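Local structure of LPG0439 HIT-related domain-containing protein (Legionella pneumophila subsp. pneumophila, 5L0L) at residues Tyr19-Ala27 / Tyr37-Asp45; Tyr141-Gly149 / Glu178-Phe186. The protein is of unknown function but carries, in the part described here, a HIT-related domain that may link it to the nucleotide hydrolases and transferases of that superfamily. One frame throughout, in Å; residues are numbered along the deposited sequence. Where two conformers were deposited one is given.

Contact 1: Tyr19-Ala27 / Tyr37-Asp45; sequences YTRAGTSIA and YSVILNPTD
Thr24 sets its hydroxyl between its own backbone N and carbonyl carbon (chi1 69°), and this turns OG1 onto the chain of Leu41. Thr24 OG1 donates to Leu41 O at 2.7 Å, in the plane of that carbonyl. Leu41 N returns a bond to Thr24 O at 2.9 Å, so Thr24 is held by both its side chain and its backbone. Tyr19 has a similar first torsion (chi1 74°), which swings its ring back over the strand. Ser38 OG lies over one face of the ring, and Ser38 CB is 3.5 Å from Tyr19 CE2. The CG2 branch of Ile40 meets the ring at its edge. Ser25 and Ile40 form a non-hydrogen-bonded antiparallel pair. Beyond it, Val39 O accepts from two successive amides, Ile26 N at 2.9 Å and Ala27 N at 3.2 Å. Val39 N donates to Ala27 O at 2.9 Å, and the ladder runs on to Tyr37 and Ile29. Within the bulge the Ile26 side chain points toward the partner strand, and Ile26 CD1 lies against Val39 CG1 and Leu41 CG, both 4.0 Å away. Phe186 and Ile51 also touch Ile26. At the loop end, Ala22 CB rests on Pro43 CB. Two residues facing Val39 make a classic beta bulge, here in the antiparallel hairpin of strands 25-31 and 35-41 within the HIT-related domain's main sheet.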
ATOM      1  N   TYR A  19     -15.344  16.893  -2.391  1.00 36.97           N
ATOM      2  CA  TYR A  19     -14.421  16.014  -3.135  1.00 37.26           C
ATOM      3  C   TYR A  19     -14.890  15.605  -4.521  1.00 37.19           C
ATOM      4  O   TYR A  19     -14.035  15.201  -5.354  1.00 36.65           O
ATOM      5  CB  TYR A  19     -14.080  14.761  -2.324  1.00 38.34           C
ATOM      6  CG  TYR A  19     -15.187  13.727  -2.232  1.00 39.91           C
ATOM      7  CD1 TYR A  19     -16.154  13.767  -1.219  1.00 39.54           C
ATOM      8  CD2 TYR A  19     -15.237  12.678  -3.147  1.00 41.48           C
ATOM      9  CE1 TYR A  19     -17.150  12.799  -1.147  1.00 41.80           C
ATOM     10  CE2 TYR A  19     -16.220  11.725  -3.085  1.00 42.95           C
ATOM     11  CZ  TYR A  19     -17.168  11.776  -2.086  1.00 43.08           C
ATOM     12  OH  TYR A  19     -18.124  10.795  -2.070  1.00 45.83           O
ATOM     13  N   THR A  20     -16.213  15.694  -4.774  1.00 36.11           N
ATOM     14  CA  THR A  20     -16.774  15.285  -6.093  1.00 36.26           C
ATOM     15  C   THR A  20     -16.706  16.374  -7.150  1.00 35.95           C
ATOM     16  O   THR A  20     -16.902  16.058  -8.322  1.00 35.48           O
ATOM     17  CB  THR A  20     -18.258  14.797  -6.048  1.00 36.61           C
ATOM     18  OG1 THR A  20     -19.126  15.906  -5.764  1.00 35.37           O
ATOM     19  CG2 THR A  20     -18.463  13.676  -5.016  1.00 36.94           C
ATOM     20  N   ARG A  21     -16.418  17.621  -6.754  1.00 41.48           N
ATOM     21  CA  ARG A  21     -16.435  18.770  -7.683  1.00 42.85           C
ATOM     22  C   ARG A  21     -15.440  18.648  -8.829  1.00 40.33           C
ATOM     23  O   ARG A  21     -15.708  19.136  -9.923  1.00 40.70           O
ATOM     24  CB  ARG A  21     -16.180  20.104  -6.941  1.00 47.12           C
ATOM     25  CG  ARG A  21     -16.375  21.361  -7.804  1.00 50.36           C
ATOM     26  CD  ARG A  21     -16.093  22.646  -7.028  1.00 54.89           C
ATOM     27  NE  ARG A  21     -14.740  22.631  -6.434  1.00 56.81           N
ATOM     28  CZ  ARG A  21     -14.420  22.862  -5.151  1.00 59.34           C
ATOM     29  NH1 ARG A  21     -13.134  22.798  -4.780  1.00 60.09           N
ATOM     30  NH2 ARG A  21     -15.340  23.181  -4.231  1.00 60.81           N
ATOM     31  N   ALA A  22     -14.306  17.989  -8.594  1.00 37.75           N
ATOM     32  CA  ALA A  22     -13.342  17.719  -9.669  1.00 35.58           C
ATOM     33  C   ALA A  22     -13.911  16.841 -10.793  1.00 33.35           C
ATOM     34  O   ALA A  22     -13.323  16.796 -11.880  1.00 34.21           O
ATOM     35  CB  ALA A  22     -12.058  17.116  -9.102  1.00 35.06           C
ATOM     36  N   GLY A  23     -15.024  16.136 -10.527  1.00 30.84           N
ATOM     37  CA  GLY A  23     -15.740  15.354 -11.533  1.00 28.55           C
ATOM     38  C   GLY A  23     -15.101  14.014 -11.798  1.00 25.44           C
ATOM     39  O   GLY A  23     -15.133  13.516 -12.939  1.00 25.71           O
ATOM     40  N   THR A  24     -14.469  13.427 -10.776  1.00 22.78           N
ATOM     41  CA  THR A  24     -13.739  12.172 -10.984  1.00 20.65           C
ATOM     42  C   THR A  24     -14.199  11.022 -10.083  1.00 19.55           C
ATOM     43  O   THR A  24     -13.549   9.991 -10.030  1.00 18.20           O
ATOM     44  CB  THR A  24     -12.214  12.357 -10.824  1.00 20.28           C
ATOM     45  OG1 THR A  24     -11.870  12.628  -9.467  1.00 20.11           O
ATOM     46  CG2 THR A  24     -11.719  13.487 -11.698  1.00 20.79           C
ATOM     47  N   SER A  25     -15.351  11.173  -9.440  1.00 19.49           N
ATOM     48  CA  SER A  25     -15.794  10.142  -8.515  1.00 19.37           C
ATOM     49  C   SER A  25     -16.311   8.872  -9.231  1.00 18.65           C
ATOM     50  O   SER A  25     -17.157   8.947 -10.146  1.00 18.89           O
ATOM     51  CB  SER A  25     -16.840  10.723  -7.548  1.00 20.77           C
ATOM     52  OG  SER A  25     -17.231   9.715  -6.635  1.00 21.84           O
ATOM     53  N   ILE A  26     -15.820   7.726  -8.780  1.00 17.67           N
ATOM     54  CA  ILE A  26     -16.248   6.418  -9.231  1.00 17.80           C
ATOM     55  C   ILE A  26     -17.353   5.878  -8.317  1.00 18.39           C
ATOM     56  O   ILE A  26     -18.390   5.429  -8.811  1.00 18.97           O
ATOM     57  CB  ILE A  26     -15.079   5.422  -9.285  1.00 17.29           C
ATOM     58  CG1 ILE A  26     -14.027   5.907 -10.301  1.00 16.98           C
ATOM     59  CG2 ILE A  26     -15.557   3.991  -9.583  1.00 17.92           C
ATOM     60  CD1 ILE A  26     -12.645   5.289 -10.117  1.00 16.95           C
ATOM     61  N   ALA A  27     -17.113   5.888  -7.012  1.00 18.33           N
ATOM     62  CA  ALA A  27     -18.055   5.234  -6.059  1.00 19.32           C
ATOM     63  C   ALA A  27     -17.839   5.659  -4.637  1.00 19.68           C
ATOM     64  O   ALA A  27     -16.778   6.178  -4.283  1.00 19.12           O
ATOM     65  CB  ALA A  27     -17.955   3.704  -6.151  1.00 19.42           C
ATOM     66  N   TYR A  37     -16.082   5.277   2.578  1.00 20.88           N
ATOM     67  CA  TYR A  37     -14.876   5.570   1.771  1.00 19.85           C
ATOM     68  C   TYR A  37     -15.260   6.018   0.363  1.00 19.42           C
ATOM     69  O   TYR A  37     -16.253   5.526  -0.181  1.00 20.14           O
ATOM     70  CB  TYR A  37     -13.988   4.318   1.675  1.00 19.40           C
ATOM     71  CG  TYR A  37     -13.535   3.808   3.023  1.00 19.51           C
ATOM     72  CD1 TYR A  37     -14.341   2.954   3.760  1.00 19.77           C
ATOM     73  CD2 TYR A  37     -12.326   4.217   3.575  1.00 19.45           C
ATOM     74  CE1 TYR A  37     -13.957   2.487   5.009  1.00 20.19           C
ATOM     75  CE2 TYR A  37     -11.932   3.764   4.835  1.00 19.71           C
ATOM     76  CZ  TYR A  37     -12.767   2.920   5.555  1.00 20.11           C
ATOM     77  OH  TYR A  37     -12.384   2.483   6.798  1.00 20.58           O
ATOM     78  N   SER A  38     -14.522   6.969  -0.209  1.00 18.78           N
ATOM     79  CA  SER A  38     -14.675   7.375  -1.598  1.00 18.29           C
ATOM     80  C   SER A  38     -13.566   6.790  -2.459  1.00 17.30           C
ATOM     81  O   SER A  38     -12.448   6.606  -1.988  1.00 16.93           O
ATOM     82  CB  SER A  38     -14.666   8.895  -1.759  1.00 18.81           C
ATOM     83  OG  SER A  38     -13.439   9.448  -1.403  1.00 19.49           O
ATOM     84  N   VAL A  39     -13.911   6.435  -3.680  1.00 16.65           N
ATOM     85  CA  VAL A  39     -12.984   6.004  -4.695  1.00 15.98           C
ATOM     86  C   VAL A  39     -13.127   6.971  -5.863  1.00 15.66           C
ATOM     87  O   VAL A  39     -14.208   7.071  -6.460  1.00 15.85           O
ATOM     88  CB  VAL A  39     -13.271   4.564  -5.146  1.00 16.10           C
ATOM     89  CG1 VAL A  39     -12.326   4.173  -6.264  1.00 15.89           C
ATOM     90  CG2 VAL A  39     -13.211   3.598  -3.936  1.00 16.44           C
ATOM     91  N   ILE A  40     -12.054   7.697  -6.203  1.00 15.14           N
ATOM     92  CA  ILE A  40     -12.088   8.666  -7.302  1.00 15.00           C
ATOM     93  C   ILE A  40     -10.861   8.484  -8.192  1.00 14.60           C
ATOM     94  O   ILE A  40      -9.813   8.019  -7.725  1.00 14.21           O
ATOM     95  CB  ILE A  40     -12.182  10.150  -6.795  1.00 15.28           C
ATOM     96  CG1 ILE A  40     -10.844  10.645  -6.244  1.00 15.18           C
ATOM     97  CG2 ILE A  40     -13.269  10.302  -5.723  1.00 15.65           C
ATOM     98  CD1 ILE A  40     -10.850  12.107  -5.851  1.00 15.71           C
ATOM     99  N   LEU A  41     -10.968   8.841  -9.468  1.00 14.58           N
ATOM    100  CA  LEU A  41      -9.755   8.965 -10.280  1.00 14.48           C
ATOM    101  C   LEU A  41      -8.992  10.209  -9.799  1.00 14.73           C
ATOM    102  O   LEU A  41      -9.599  11.229  -9.431  1.00 14.93           O
ATOM    103  CB  LEU A  41     -10.047   9.053 -11.779  1.00 14.52           C
ATOM    104  CG  LEU A  41     -10.451   7.755 -12.442  1.00 14.47           C
ATOM    105  CD1 LEU A  41     -11.042   8.073 -13.811  1.00 14.74           C
ATOM    106  CD2 LEU A  41      -9.262   6.800 -12.596  1.00 14.26           C
ATOM    107  N   ASN A  42      -7.674  10.101  -9.772  1.00 14.90           N
ATOM    108  CA  ASN A  42      -6.841  11.215  -9.339  1.00 15.47           C
ATOM    109  C   ASN A  42      -7.027  12.402 -10.295  1.00 16.15           C
ATOM    110  O   ASN A  42      -6.738  12.261 -11.485  1.00 15.93           O
ATOM    111  CB  ASN A  42      -5.379  10.784  -9.271  1.00 15.34           C
ATOM    112  CG  ASN A  42      -4.509  11.826  -8.605  1.00 15.82           C
ATOM    113  OD1 ASN A  42      -4.513  12.998  -9.013  1.00 16.44           O
ATOM    114  ND2 ASN A  42      -3.753  11.425  -7.600  1.00 15.84           N
ATOM    115  N   PRO A  43      -7.510  13.556  -9.796  1.00 17.30           N
ATOM    116  CA  PRO A  43      -7.816  14.653 -10.724  1.00 18.21           C
ATOM    117  C   PRO A  43      -6.604  15.308 -11.360  1.00 18.87           C
ATOM    118  O   PRO A  43      -6.774  15.963 -12.386  1.00 19.82           O
ATOM    119  CB  PRO A  43      -8.545  15.702  -9.865  1.00 18.88           C
ATOM    120  CG  PRO A  43      -8.486  15.225  -8.470  1.00 18.75           C
ATOM    121  CD  PRO A  43      -7.976  13.822  -8.413  1.00 17.81           C
ATOM    122  N   THR A  44      -5.422  15.119 -10.784  1.00 18.97           N
ATOM    123  CA  THR A  44      -4.210  15.789 -11.290  1.00 19.43           C
ATOM    124  C   THR A  44      -3.187  14.905 -11.984  1.00 18.05           C
ATOM    125  O   THR A  44      -2.223  15.436 -12.517  1.00 18.35           O
ATOM    126  CB  THR A  44      -3.513  16.571 -10.164  1.00 21.01           C
ATOM    127  OG1 THR A  44      -3.054  15.680  -9.145  1.00 21.80           O
ATOM    128  CG2 THR A  44      -4.457  17.564  -9.572  1.00 22.39           C
ATOM    129  N   ASP A  45      -3.404  13.591 -12.025  1.00 16.46           N
ATOM    130  CA  ASP A  45      -2.456  12.691 -12.632  1.00 15.62           C
ATOM    131  C   ASP A  45      -3.196  11.470 -13.184  1.00 14.68           C
ATOM    132  O   ASP A  45      -3.706  10.657 -12.421  1.00 14.30           O
ATOM    133  CB  ASP A  45      -1.413  12.259 -11.589  1.00 15.65           C
ATOM    134  CG  ASP A  45      -0.239  11.504 -12.207  1.00 15.54           C
ATOM    135  OD1 ASP A  45      -0.078  11.481 -13.458  1.00 15.35           O
ATOM    136  OD2 ASP A  45       0.549  10.939 -11.416  1.00 15.64           O
TER

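Contact 2: Tyr141-Gly149 / Glu178-Phe186; sequences YIAGVPLRG and ELKACLAMF
Arg148 reaches Glu178 end-on, and both of its terminal nitrogens meet one carboxylate oxygen. In this salt bridge Arg148 NH2 donates to the syn lone pair of Glu178 OE1 at 2.8 Å. Arg148 NH1 donates to the same oxygen, Glu178 OE1, at 3.0 Å, nearly along its C-O bond. The guanidinium and carboxylate planes are only 23° apart, so the two groups are almost coplanar. A water donates to both Glu178 OE2 and Gly144 O, and so ties the other oxygen of the carboxylate to the loop. Next to this salt bridge, Val145 CG2 packs against the start of segment 178-186, 3.6 Å from Glu178 O and 4.1 Å from Ala181 CB. Ile142 makes the broader apolar contact. Its CG1 stands beside the backbone N and anti to the carbonyl carbon (chi1 -65°), and the extended chain beyond (chi2 171°) carries Ile142 CD1 to Cys182 SG at 3.8 Å and to the edge of the Phe186 ring, with Phe186 CE1 3.9 Å away. Ile142 CG1 meets CG of Met185, a selenomethionine. Ile142 and Val145 are the ends of a type II beta turn, closed by Val145 N to Ile142 O at 2.9 Å. Gly144 takes the positive phi of this turn. The turn belongs to the long loop between strand 128-134 and helix 176-194, and it folds back onto that helix. Extended Arg148 has Pro146 CG over one face of its guanidinium. Further out, Tyr49 OH bonds to Ile142 N and Val145 O, which pins both ends of the turn. Asn175 OD1 accepts from Glu178 N. Tyr90 meets the Phe186 ring edge-to-face.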
ATOM      1  N   TYR A 141      -5.455   0.331 -22.615  1.00 15.76           N
ATOM      2  CA  TYR A 141      -6.172  -0.733 -21.901  1.00 15.86           C
ATOM      3  C   TYR A 141      -7.663  -0.377 -21.796  1.00 15.87           C
ATOM      4  O   TYR A 141      -8.538  -1.269 -21.827  1.00 16.21           O
ATOM      5  CB  TYR A 141      -5.555  -1.017 -20.525  1.00 15.71           C
ATOM      6  CG  TYR A 141      -4.192  -1.649 -20.578  1.00 15.80           C
ATOM      7  CD1 TYR A 141      -3.037  -0.874 -20.633  1.00 15.62           C
ATOM      8  CD2 TYR A 141      -4.042  -3.034 -20.550  1.00 16.13           C
ATOM      9  CE1 TYR A 141      -1.775  -1.463 -20.670  1.00 15.76           C
ATOM     10  CE2 TYR A 141      -2.776  -3.629 -20.612  1.00 16.26           C
ATOM     11  CZ  TYR A 141      -1.650  -2.845 -20.672  1.00 16.06           C
ATOM     12  OH  TYR A 141      -0.413  -3.448 -20.724  1.00 16.25           O
ATOM     13  N   ILE A 142      -7.947   0.913 -21.689  1.00 15.45           N
ATOM     14  CA  ILE A 142      -9.283   1.470 -21.891  1.00 15.47           C
ATOM     15  C   ILE A 142      -9.202   2.240 -23.206  1.00 15.58           C
ATOM     16  O   ILE A 142      -8.299   3.062 -23.375  1.00 15.30           O
ATOM     17  CB  ILE A 142      -9.642   2.380 -20.725  1.00 15.14           C
ATOM     18  CG1 ILE A 142      -9.746   1.547 -19.438  1.00 15.06           C
ATOM     19  CG2 ILE A 142     -10.912   3.133 -21.004  1.00 15.26           C
ATOM     20  CD1 ILE A 142      -9.876   2.368 -18.173  1.00 14.84           C
ATOM     21  N   ALA A 143     -10.095   1.920 -24.159  1.00 15.90           N
ATOM     22  CA  ALA A 143     -10.026   2.510 -25.501  1.00 16.09           C
ATOM     23  C   ALA A 143      -9.949   4.037 -25.468  1.00 15.87           C
ATOM     24  O   ALA A 143     -10.738   4.713 -24.793  1.00 15.80           O
ATOM     25  CB  ALA A 143     -11.183   2.030 -26.396  1.00 16.63           C
ATOM     26  N   GLY A 144      -8.936   4.568 -26.147  1.00 15.83           N
ATOM     27  CA  GLY A 144      -8.701   6.016 -26.258  1.00 15.74           C
ATOM     28  C   GLY A 144      -7.835   6.563 -25.125  1.00 15.45           C
ATOM     29  O   GLY A 144      -7.522   7.761 -25.106  1.00 15.41           O
ATOM     30  N   VAL A 145      -7.425   5.714 -24.173  1.00 15.18           N
ATOM     31  CA  VAL A 145      -6.693   6.226 -22.999  1.00 14.96           C
ATOM     32  C   VAL A 145      -5.423   5.380 -22.796  1.00 14.85           C
ATOM     33  O   VAL A 145      -5.481   4.302 -22.222  1.00 14.62           O
ATOM     34  CB  VAL A 145      -7.552   6.193 -21.717  1.00 14.84           C
ATOM     35  CG1 VAL A 145      -6.854   6.985 -20.607  1.00 14.71           C
ATOM     36  CG2 VAL A 145      -8.988   6.681 -21.937  1.00 15.05           C
ATOM     37  N   PRO A 146      -4.265   5.885 -23.234  1.00 14.99           N
ATOM     38  CA  PRO A 146      -3.015   5.157 -22.985  1.00 15.00           C
ATOM     39  C   PRO A 146      -2.782   5.075 -21.474  1.00 14.64           C
ATOM     40  O   PRO A 146      -3.112   6.015 -20.752  1.00 14.44           O
ATOM     41  CB  PRO A 146      -1.926   6.044 -23.616  1.00 15.30           C
ATOM     42  CG  PRO A 146      -2.650   7.066 -24.386  1.00 15.52           C
ATOM     43  CD  PRO A 146      -4.058   7.145 -23.959  1.00 15.32           C
ATOM     44  N   LEU A 147      -2.241   3.962 -21.033  1.00 14.58           N
ATOM     45  CA  LEU A 147      -1.968   3.772 -19.624  1.00 14.41           C
ATOM     46  C   LEU A 147      -1.041   4.851 -19.063  1.00 14.48           C
ATOM     47  O   LEU A 147      -1.326   5.432 -18.021  1.00 14.33           O
ATOM     48  CB  LEU A 147      -1.360   2.381 -19.395  1.00 14.41           C
ATOM     49  CG  LEU A 147      -1.078   2.027 -17.912  1.00 14.24           C
ATOM     50  CD1 LEU A 147      -2.387   1.887 -17.144  1.00 14.16           C
ATOM     51  CD2 LEU A 147      -0.232   0.752 -17.825  1.00 14.37           C
ATOM     52  N   ARG A 148       0.047   5.120 -19.790  1.00 14.77           N
ATOM     53  CA  ARG A 148       1.106   6.023 -19.366  1.00 15.07           C
ATOM     54  C   ARG A 148       1.816   5.499 -18.116  1.00 14.89           C
ATOM     55  O   ARG A 148       1.558   4.375 -17.661  1.00 14.75           O
ATOM     56  CB  ARG A 148       0.575   7.460 -19.169  1.00 15.42           C
ATOM     57  CG  ARG A 148      -0.106   8.012 -20.419  1.00 15.85           C
ATOM     58  CD  ARG A 148      -0.928   9.210 -19.995  1.00 16.13           C
ATOM     59  NE  ARG A 148      -1.486   9.895 -21.123  1.00 16.53           N
ATOM     60  CZ  ARG A 148      -2.767   9.915 -21.495  1.00 16.46           C
ATOM     61  NH1 ARG A 148      -3.731   9.271 -20.852  1.00 16.26           N
ATOM     62  NH2 ARG A 148      -3.059  10.592 -22.589  1.00 16.76           N
ATOM     63  N   GLY A 149       2.742   6.277 -17.569  1.00 14.94           N
ATOM     64  CA  GLY A 149       3.577   5.812 -16.471  1.00 14.96           C
ATOM     65  C   GLY A 149       4.831   5.142 -17.028  1.00 15.23           C
ATOM     66  O   GLY A 149       4.959   4.946 -18.243  1.00 15.21           O
ATOM     67  N   GLU A 178     -10.850  11.669 -22.321  1.00 16.49           N
ATOM     68  CA  GLU A 178     -10.186  10.489 -21.764  1.00 15.91           C
ATOM     69  C   GLU A 178     -10.618  10.214 -20.322  1.00 15.51           C
ATOM     70  O   GLU A 178     -10.842   9.067 -19.961  1.00 15.14           O
ATOM     71  CB  GLU A 178      -8.652  10.633 -21.836  1.00 15.84           C
ATOM     72  CG  GLU A 178      -8.169  10.607 -23.277  1.00 16.10           C
ATOM     73  CD  GLU A 178      -6.674  10.809 -23.432  1.00 16.30           C
ATOM     74  OE1 GLU A 178      -5.896  10.700 -22.452  1.00 16.23           O
ATOM     75  OE2 GLU A 178      -6.276  11.077 -24.591  1.00 16.76           O
ATOM     76  N   LEU A 179     -10.765  11.279 -19.544  1.00 15.63           N
ATOM     77  CA  LEU A 179     -11.253  11.166 -18.158  1.00 15.80           C
ATOM     78  C   LEU A 179     -12.643  10.530 -18.152  1.00 15.97           C
ATOM     79  O   LEU A 179     -12.909   9.588 -17.394  1.00 15.46           O
ATOM     80  CB  LEU A 179     -11.281  12.512 -17.470  1.00 16.37           C
ATOM     81  CG  LEU A 179     -11.904  12.571 -16.064  1.00 16.83           C
ATOM     82  CD1 LEU A 179     -11.193  11.616 -15.105  1.00 16.66           C
ATOM     83  CD2 LEU A 179     -11.867  14.017 -15.590  1.00 17.74           C
ATOM     84  N   LYS A 180     -13.512  11.049 -19.001  1.00 16.69           N
ATOM     85  CA  LYS A 180     -14.874  10.498 -19.084  1.00 17.43           C
ATOM     86  C   LYS A 180     -14.870   9.002 -19.461  1.00 16.47           C
ATOM     87  O   LYS A 180     -15.610   8.218 -18.876  1.00 16.38           O
ATOM     88  CB  LYS A 180     -15.720  11.304 -20.064  1.00 19.27           C
ATOM     89  CG  LYS A 180     -16.099  12.667 -19.540  1.00 21.45           C
ATOM     90  CD  LYS A 180     -17.104  13.302 -20.532  1.00 23.92           C
ATOM     91  CE  LYS A 180     -16.826  14.712 -20.974  1.00 26.15           C
ATOM     92  NZ  LYS A 180     -17.715  15.708 -20.309  1.00 28.80           N
ATOM     93  N   ALA A 181     -14.042   8.617 -20.428  1.00 15.66           N
ATOM     94  CA  ALA A 181     -13.945   7.213 -20.862  1.00 15.26           C
ATOM     95  C   ALA A 181     -13.424   6.315 -19.719  1.00 14.73           C
ATOM     96  O   ALA A 181     -13.929   5.240 -19.487  1.00 14.66           O
ATOM     97  CB  ALA A 181     -13.030   7.097 -22.074  1.00 15.34           C
ATOM     98  N   CYS A 182     -12.360   6.763 -19.073  0.70 14.19           N
ATOM     99  CA  CYS A 182     -11.718   5.986 -17.998  0.70 13.95           C
ATOM    100  C   CYS A 182     -12.698   5.755 -16.846  0.70 13.98           C
ATOM    101  O   CYS A 182     -12.871   4.650 -16.331  0.70 13.92           O
ATOM    102  CB  CYS A 182     -10.511   6.718 -17.490  0.70 13.82           C
ATOM    103  SG  CYS A 182      -9.437   5.707 -16.465  0.70 13.69           S
ATOM    104  N   LEU A 183     -13.374   6.845 -16.466  0.50 14.18           N
ATOM    105  CA  LEU A 183     -14.400   6.848 -15.399  0.50 14.48           C
ATOM    106  C   LEU A 183     -15.506   5.854 -15.689  0.50 14.70           C
ATOM    107  O   LEU A 183     -15.825   4.999 -14.862  0.50 14.68           O
ATOM    108  CB  LEU A 183     -15.035   8.233 -15.263  0.50 14.92           C
ATOM    109  CG  LEU A 183     -14.370   9.350 -14.468  0.50 15.17           C
ATOM    110  CD1 LEU A 183     -15.102  10.666 -14.632  0.50 15.84           C
ATOM    111  CD2 LEU A 183     -14.310   9.022 -12.986  0.50 15.39           C
ATOM    112  N   ALA A 184     -16.072   5.947 -16.887  1.00 15.04           N
ATOM    113  CA  ALA A 184     -17.154   5.039 -17.285  1.00 15.45           C
ATOM    114  C   ALA A 184     -16.705   3.581 -17.189  1.00 15.35           C
ATOM    115  O   ALA A 184     -17.475   2.730 -16.716  1.00 15.57           O
ATOM    116  CB  ALA A 184     -17.624   5.382 -18.706  1.00 15.81           C
HETATM  117  N   MSE A 185     -15.475   3.269 -17.616  1.00 15.19           N
HETATM  118  CA  MSE A 185     -15.014   1.877 -17.578  1.00 15.37           C
HETATM  119  C   MSE A 185     -14.732   1.410 -16.172  1.00 14.98           C
HETATM  120  O   MSE A 185     -15.024   0.259 -15.844  1.00 15.06           O
HETATM  121  CB  MSE A 185     -13.821   1.668 -18.506  1.00 15.90           C
HETATM  122  CG  MSE A 185     -13.461   0.210 -18.726  1.00 16.74           C
HETATM  123 SE   MSE A 185     -14.933  -0.839 -19.514  0.75 18.27          SE
HETATM  124  CE  MSE A 185     -14.796  -0.343 -21.326  1.00 19.03           C
ATOM    125  N   PHE A 186     -14.152   2.276 -15.325  1.00 14.53           N
ATOM    126  CA  PHE A 186     -13.957   1.902 -13.914  1.00 14.39           C
ATOM    127  C   PHE A 186     -15.302   1.592 -13.247  1.00 14.49           C
ATOM    128  O   PHE A 186     -15.426   0.584 -12.547  1.00 14.45           O
ATOM    129  CB  PHE A 186     -13.192   2.955 -13.132  1.00 14.25           C
ATOM    130  CG  PHE A 186     -11.698   2.717 -13.109  1.00 14.23           C
ATOM    131  CD1 PHE A 186     -10.941   2.913 -14.246  1.00 14.23           C
ATOM    132  CD2 PHE A 186     -11.056   2.285 -11.957  1.00 14.42           C
ATOM    133  CE1 PHE A 186      -9.566   2.684 -14.252  1.00 14.43           C
ATOM    134  CE2 PHE A 186      -9.670   2.071 -11.948  1.00 14.71           C
ATOM    135  CZ  PHE A 186      -8.928   2.277 -13.096  1.00 14.71           C
TER
HETATM  136  O   HOH W   1      -7.039   9.621 -26.652  0.50 17.24           O

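Contact 1 and contact 2 have centres 14 Å apart and are joined through helix 176-194, which carries one side of contact 2 and packs on contact 1. The loop 141-149 packs on this helix in contact 2, while Leu179 and Leu183 carry it onto the hairpin of contact 1. In the conformer given, Leu183 CD2 lies 3.5 Å from Leu41 CD1. Leu179 CD1 is 3.8 Å from Leu41 CD1. Phe186 serves both contacts, since it touches Ile142 of the loop and Ile26 of the bulge. The hairpin and the loop pack on neighbouring faces of the helix. Contact 1 is buried, its centre about 8 Å from the centre of the chain; that of contact 2 is about 16 Å from it.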